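Local coordinates for putative acyl-CoA dehydrogenase (Burkholderia xenovorans, PDB 5JSC), which belongs to the acyl-CoA dehydrogenase family of flavoproteins and binds flavin-adenine dinucleotide in a four-chain assembly, at residues Thr85-Thr97 against Leu317-Glu329. Residues are numbered along the deposited sequence; the frame is centred on the assembly and turned at random.
Sequences TIDTRAVCLLRET and LVYRAAWLRDQGE. With SO4 (sulfate ion), chain R; EDO (1,2-ethanediol), chain O; SO4 (sulfate ion), chain Q.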
loop_
_atom_site.group_PDB
_atom_site.type_symbol
_atom_site.label_atom_id
_atom_site.label_comp_id
_atom_site.label_asym_id
_atom_site.label_seq_id
_atom_site.Cartn_x
_atom_site.Cartn_y
_atom_site.Cartn_z
ATOM N N THR C 85 -8.466 -40.197 -2.660
ATOM C CA THR C 85 -8.606 -38.766 -2.449
ATOM C C THR C 85 -7.789 -38.031 -3.497
ATOM O O THR C 85 -6.883 -38.591 -4.120
ATOM C CB THR C 85 -8.126 -38.344 -1.052
ATOM O OG1 THR C 85 -6.709 -38.539 -0.958
ATOM C CG2 THR C 85 -8.815 -39.155 0.032
ATOM N N ILE C 86 -8.119 -36.762 -3.691
ATOM C CA ILE C 86 -7.302 -35.885 -4.519
ATOM C C ILE C 86 -6.229 -35.286 -3.623
ATOM O O ILE C 86 -6.540 -34.639 -2.617
ATOM C CB ILE C 86 -8.154 -34.798 -5.197
ATOM C CG1 ILE C 86 -9.062 -35.446 -6.257
ATOM C CG2 ILE C 86 -7.258 -33.706 -5.799
ATOM C CD1 ILE C 86 -10.165 -34.562 -6.765
ATOM N N ASP C 87 -4.965 -35.534 -3.973
ATOM C CA ASP C 87 -3.800 -35.026 -3.248
ATOM C C ASP C 87 -3.643 -33.551 -3.606
ATOM O O ASP C 87 -3.124 -33.217 -4.675
ATOM C CB ASP C 87 -2.572 -35.856 -3.623
ATOM C CG ASP C 87 -1.310 -35.476 -2.857
ATOM O OD1 ASP C 87 -1.209 -34.356 -2.323
ATOM O OD2 ASP C 87 -0.386 -36.324 -2.811
ATOM N N THR C 88 -4.111 -32.667 -2.708
ATOM C CA THR C 88 -4.096 -31.232 -2.981
ATOM C C THR C 88 -2.675 -30.717 -3.128
ATOM O O THR C 88 -2.399 -29.870 -3.982
ATOM C CB THR C 88 -4.800 -30.460 -1.857
ATOM O OG1 THR C 88 -5.940 -31.197 -1.400
ATOM C CG2 THR C 88 -5.261 -29.103 -2.361
ATOM N N ARG C 89 -1.760 -31.211 -2.296
ATOM C CA ARG C 89 -0.370 -30.782 -2.414
ATOM C C ARG C 89 0.202 -31.147 -3.778
ATOM O O ARG C 89 0.935 -30.358 -4.392
ATOM C CB ARG C 89 0.463 -31.401 -1.292
ATOM C CG ARG C 89 0.143 -30.794 0.080
ATOM C CD ARG C 89 0.717 -31.607 1.230
ATOM N NE ARG C 89 -0.041 -32.837 1.424
ATOM C CZ ARG C 89 0.263 -33.765 2.320
ATOM N NH1 ARG C 89 1.326 -33.609 3.100
ATOM N NH2 ARG C 89 -0.493 -34.853 2.436
ATOM N N ALA C 90 -0.126 -32.341 -4.273
ATOM C CA ALA C 90 0.348 -32.744 -5.592
ATOM C C ALA C 90 -0.236 -31.862 -6.688
ATOM O O ALA C 90 0.500 -31.375 -7.558
ATOM C CB ALA C 90 0.018 -34.214 -5.841
ATOM N N VAL C 91 -1.559 -31.640 -6.672
ATOM C CA VAL C 91 -2.168 -30.791 -7.699
ATOM C C VAL C 91 -1.548 -29.397 -7.677
ATOM O O VAL C 91 -1.263 -28.806 -8.731
ATOM C CB VAL C 91 -3.696 -30.727 -7.521
ATOM C CG1 VAL C 91 -4.288 -29.686 -8.478
ATOM C CG2 VAL C 91 -4.319 -32.095 -7.783
ATOM N N CYS C 92 -1.299 -28.867 -6.478
ATOM C CA CYS C 92 -0.692 -27.545 -6.365
ATOM C C CYS C 92 0.733 -27.528 -6.914
ATOM O O CYS C 92 1.110 -26.598 -7.639
ATOM C CB CYS C 92 -0.725 -27.086 -4.908
ATOM S SG CYS C 92 -2.377 -26.572 -4.387
ATOM N N LEU C 93 1.545 -28.536 -6.581
ATOM C CA LEU C 93 2.899 -28.575 -7.127
ATOM C C LEU C 93 2.880 -28.686 -8.647
ATOM O O LEU C 93 3.744 -28.114 -9.331
ATOM C CB LEU C 93 3.684 -29.740 -6.511
ATOM C CG LEU C 93 4.137 -29.541 -5.062
ATOM C CD1 LEU C 93 4.628 -30.870 -4.467
ATOM C CD2 LEU C 93 5.228 -28.494 -4.989
ATOM N N LEU C 94 1.920 -29.435 -9.198
ATOM C CA LEU C 94 1.817 -29.547 -10.653
ATOM C C LEU C 94 1.477 -28.202 -11.285
ATOM O O LEU C 94 2.145 -27.763 -12.227
ATOM C CB LEU C 94 0.781 -30.604 -11.034
ATOM C CG LEU C 94 1.163 -32.043 -10.661
ATOM C CD1 LEU C 94 -0.007 -32.970 -10.924
ATOM C CD2 LEU C 94 2.401 -32.502 -11.441
ATOM N N ARG C 95 0.436 -27.528 -10.780
ATOM C CA ARG C 95 0.086 -26.226 -11.348
ATOM C C ARG C 95 1.194 -25.204 -11.127
ATOM O O ARG C 95 1.509 -24.412 -12.028
ATOM C CB ARG C 95 -1.227 -25.714 -10.753
ATOM C CG ARG C 95 -2.462 -26.393 -11.304
ATOM C CD ARG C 95 -3.695 -25.504 -11.092
ATOM N NE ARG C 95 -3.714 -24.351 -12.003
ATOM C CZ ARG C 95 -4.739 -23.511 -12.123
ATOM N NH1 ARG C 95 -5.834 -23.682 -11.384
ATOM N NH2 ARG C 95 -4.677 -22.505 -12.992
ATOM N N GLU C 96 1.790 -25.191 -9.932
ATOM C CA GLU C 96 2.881 -24.252 -9.676
ATOM C C GLU C 96 4.013 -24.438 -10.680
ATOM O O GLU C 96 4.488 -23.468 -11.288
ATOM C CB GLU C 96 3.405 -24.413 -8.248
ATOM C CG GLU C 96 4.506 -23.427 -7.952
ATOM C CD GLU C 96 5.240 -23.695 -6.661
ATOM O OE1 GLU C 96 4.660 -24.281 -5.727
ATOM O OE2 GLU C 96 6.421 -23.296 -6.570
ATOM N N THR C 97 4.451 -25.685 -10.884
ATOM C CA THR C 97 5.565 -25.930 -11.794
ATOM C C THR C 97 5.173 -25.653 -13.236
ATOM O O THR C 97 5.934 -25.028 -13.983
ATOM C CB THR C 97 6.055 -27.366 -11.640
ATOM O OG1 THR C 97 6.333 -27.613 -10.260
ATOM C CG2 THR C 97 7.329 -27.609 -12.464
ATOM N N LEU C 317 1.103 -19.979 2.460
ATOM C CA LEU C 317 -0.360 -20.038 2.488
ATOM C C LEU C 317 -0.907 -21.119 1.560
ATOM O O LEU C 317 -1.875 -21.809 1.917
ATOM C CB LEU C 317 -0.947 -18.679 2.122
ATOM C CG LEU C 317 -0.763 -17.584 3.167
ATOM C CD1 LEU C 317 -1.082 -16.240 2.521
ATOM C CD2 LEU C 317 -1.673 -17.816 4.355
ATOM N N VAL C 318 -0.324 -21.268 0.363
ATOM C CA VAL C 318 -0.764 -22.309 -0.567
ATOM C C VAL C 318 -0.640 -23.678 0.076
ATOM O O VAL C 318 -1.597 -24.464 0.105
ATOM C CB VAL C 318 0.049 -22.251 -1.874
ATOM C CG1 VAL C 318 -0.196 -23.509 -2.715
ATOM C CG2 VAL C 318 -0.298 -21.003 -2.664
ATOM N N TYR C 319 0.544 -23.991 0.600
ATOM C CA TYR C 319 0.774 -25.354 1.052
ATOM C C TYR C 319 0.274 -25.592 2.468
ATOM O O TYR C 319 -0.003 -26.743 2.811
ATOM C CB TYR C 319 2.254 -25.713 0.840
ATOM C CG TYR C 319 2.468 -25.793 -0.659
ATOM C CD1 TYR C 319 1.945 -26.860 -1.390
ATOM C CD2 TYR C 319 3.100 -24.767 -1.365
ATOM C CE1 TYR C 319 2.076 -26.923 -2.773
ATOM C CE2 TYR C 319 3.228 -24.823 -2.748
ATOM C CZ TYR C 319 2.712 -25.906 -3.450
ATOM O OH TYR C 319 2.816 -25.982 -4.819
ATOM N N ARG C 320 0.047 -24.542 3.266
ATOM C CA ARG C 320 -0.746 -24.725 4.479
ATOM C C ARG C 320 -2.149 -25.189 4.123
ATOM O O ARG C 320 -2.658 -26.157 4.694
ATOM C CB ARG C 320 -0.797 -23.426 5.298
ATOM C CG ARG C 320 -1.563 -23.529 6.630
ATOM C CD ARG C 320 -3.085 -23.346 6.486
ATOM N NE ARG C 320 -3.436 -22.005 6.012
ATOM C CZ ARG C 320 -3.705 -20.980 6.816
ATOM N NH1 ARG C 320 -3.683 -21.132 8.133
ATOM N NH2 ARG C 320 -4.000 -19.792 6.300
ATOM N N ALA C 321 -2.791 -24.504 3.172
ATOM C CA ALA C 321 -4.141 -24.893 2.774
ATOM C C ALA C 321 -4.162 -26.284 2.154
ATOM O O ALA C 321 -5.058 -27.088 2.448
ATOM C CB ALA C 321 -4.726 -23.868 1.798
ATOM N N ALA C 322 -3.191 -26.590 1.290
ATOM C CA ALA C 322 -3.185 -27.902 0.646
ATOM C C ALA C 322 -2.919 -29.007 1.660
ATOM O O ALA C 322 -3.601 -30.043 1.655
ATOM C CB ALA C 322 -2.151 -27.935 -0.483
ATOM N N TRP C 323 -1.954 -28.792 2.557
ATOM C CA TRP C 323 -1.696 -29.764 3.616
ATOM C C TRP C 323 -2.941 -29.979 4.474
ATOM O O TRP C 323 -3.295 -31.121 4.808
ATOM C CB TRP C 323 -0.511 -29.297 4.471
ATOM C CG TRP C 323 -0.371 -30.063 5.749
ATOM C CD1 TRP C 323 0.311 -31.239 5.938
ATOM C CD2 TRP C 323 -0.951 -29.727 7.010
ATOM N NE1 TRP C 323 0.191 -31.649 7.245
ATOM C CE2 TRP C 323 -0.580 -30.741 7.925
ATOM C CE3 TRP C 323 -1.749 -28.665 7.463
ATOM C CZ2 TRP C 323 -0.978 -30.723 9.263
ATOM C CZ3 TRP C 323 -2.142 -28.653 8.800
ATOM C CH2 TRP C 323 -1.750 -29.674 9.680
ATOM N N LEU C 324 -3.629 -28.893 4.832
ATOM C CA LEU C 324 -4.798 -29.004 5.697
ATOM C C LEU C 324 -5.922 -29.777 5.017
ATOM O O LEU C 324 -6.547 -30.654 5.637
ATOM C CB LEU C 324 -5.261 -27.607 6.113
ATOM C CG LEU C 324 -6.462 -27.551 7.056
ATOM C CD1 LEU C 324 -6.232 -28.411 8.304
ATOM C CD2 LEU C 324 -6.755 -26.092 7.432
ATOM N N ARG C 325 -6.193 -29.482 3.744
ATOM C CA ARG C 325 -7.214 -30.244 3.034
ATOM C C ARG C 325 -6.831 -31.715 2.958
ATOM O O ARG C 325 -7.700 -32.598 3.053
ATOM C CB ARG C 325 -7.431 -29.678 1.629
ATOM C CG ARG C 325 -8.679 -30.241 0.986
ATOM C CD ARG C 325 -8.836 -29.952 -0.509
ATOM N NE ARG C 325 -9.897 -30.819 -0.992
ATOM C CZ ARG C 325 -9.722 -31.992 -1.594
ATOM N NH1 ARG C 325 -8.512 -32.434 -1.889
ATOM N NH2 ARG C 325 -10.775 -32.703 -1.950
ATOM N N ASP C 326 -5.535 -31.998 2.838
ATOM C CA ASP C 326 -5.044 -33.371 2.778
ATOM C C ASP C 326 -5.058 -34.073 4.132
ATOM O O ASP C 326 -4.715 -35.265 4.198
ATOM C CB ASP C 326 -3.633 -33.387 2.182
ATOM C CG ASP C 326 -3.630 -33.055 0.698
ATOM O OD1 ASP C 326 -4.708 -33.122 0.061
ATOM O OD2 ASP C 326 -2.553 -32.748 0.149
ATOM N N GLN C 327 -5.435 -33.379 5.206
ATOM C CA GLN C 327 -5.756 -34.028 6.470
ATOM C C GLN C 327 -7.222 -34.424 6.538
ATOM O O GLN C 327 -7.659 -35.005 7.544
ATOM C CB GLN C 327 -5.421 -33.113 7.657
ATOM C CG GLN C 327 -4.015 -32.525 7.621
ATOM C CD GLN C 327 -2.951 -33.590 7.463
ATOM O OE1 GLN C 327 -2.773 -34.449 8.333
ATOM N NE2 GLN C 327 -2.237 -33.545 6.342
ATOM N N GLY C 328 -7.984 -34.128 5.488
ATOM C CA GLY C 328 -9.408 -34.378 5.480
ATOM C C GLY C 328 -10.242 -33.244 6.022
ATOM O O GLY C 328 -11.414 -33.456 6.345
ATOM N N GLU C 329 -9.681 -32.049 6.141
ATOM C CA GLU C 329 -10.383 -30.924 6.737
ATOM C C GLU C 329 -10.926 -29.994 5.662
ATOM O O GLU C 329 -10.382 -29.897 4.560
ATOM C CB GLU C 329 -9.460 -30.146 7.675
ATOM C CG GLU C 329 -9.003 -30.975 8.854
ATOM C CD GLU C 329 -10.136 -31.254 9.815
ATOM O OE1 GLU C 329 -10.804 -30.288 10.239
ATOM O OE2 GLU C 329 -10.371 -32.437 10.133
HETATM S S SO4 R . -11.027 -35.658 -1.452
HETATM O O1 SO4 R . -10.386 -35.619 -0.145
HETATM O O2 SO4 R . -11.678 -36.961 -1.606
HETATM O O3 SO4 R . -12.030 -34.598 -1.518
HETATM O O4 SO4 R . -10.026 -35.480 -2.491
HETATM C C1 EDO O . 6.750 -24.682 -2.903
HETATM O O1 EDO O . 6.285 -23.531 -3.604
HETATM C C2 EDO O . 7.284 -25.708 -3.891
HETATM O O2 EDO O . 8.058 -25.054 -4.899
HETATM S S SO4 Q . 0.577 -36.456 5.435
HETATM O O1 SO4 Q . 1.083 -37.492 6.330
HETATM O O2 SO4 Q . 0.105 -37.072 4.197
HETATM O O3 SO4 Q . -0.533 -35.758 6.074
HETATM O O4 SO4 Q . 1.641 -35.500 5.140
HETATM O O HOH W 1 -6.772 -34.987 0.033
#
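Asp-326 OD1 accepts from two groups of one residue: Thr-88 N donates to the syn lone pair of OD1 at 2.9 Å, while the Thr-88 hydroxyl donates from above the carboxylate plane. A water bridging to Ile-86 O also donates to OD1. The other oxygen, OD2, is gripped on two sides, by Arg-89 N on the syn side and by Arg-89 NE at its anti lone pair, the latter a 2.8 Å salt bridge with the guanidinium turned 46° from the carboxylate. One carboxylate thus binds two successive backbone N-H groups in the first turn of helix 88-101, where Asp-87 is the N-cap through a bond from Ala-90 N to its OD1. Asp-87 OD1 and Asp-326 OD2 approach to 3.2 Å as like charges, which the neighbouring arginines probably offset: Arg-29 bonds Asp-87 OD2. Thr-88 OG1 lies beside its backbone N (chi1 -38°), where it both donates to Asp-326 and receives Arg-325 NH1 in the guanidinium plane.

The contact joins the N-terminal and C-terminal helical domains of the acyl-CoA dehydrogenase fold: helix 88-101 meets the end of helix 298-325, their local axes 8.6 Å apart and running 148° to each other. Ala-322 sits where the backbones come nearest, its CB 3.7 Å from Arg-89 CG and also against Thr-88 CG2 and Cys-92 SG. Farther along, Tyr-319 OH donates to Glu-96 OE1 at 2.7 Å, nearly along the C-O axis, and Cys-92 CB comes obliquely to the ring at CE1. Glu-96 OE2 pairs with Arg-274 of helix 250-286. At the other end, a sulfate bound by Arg-89 NH1 and NH2 also takes a bond from Gln-327 NE2.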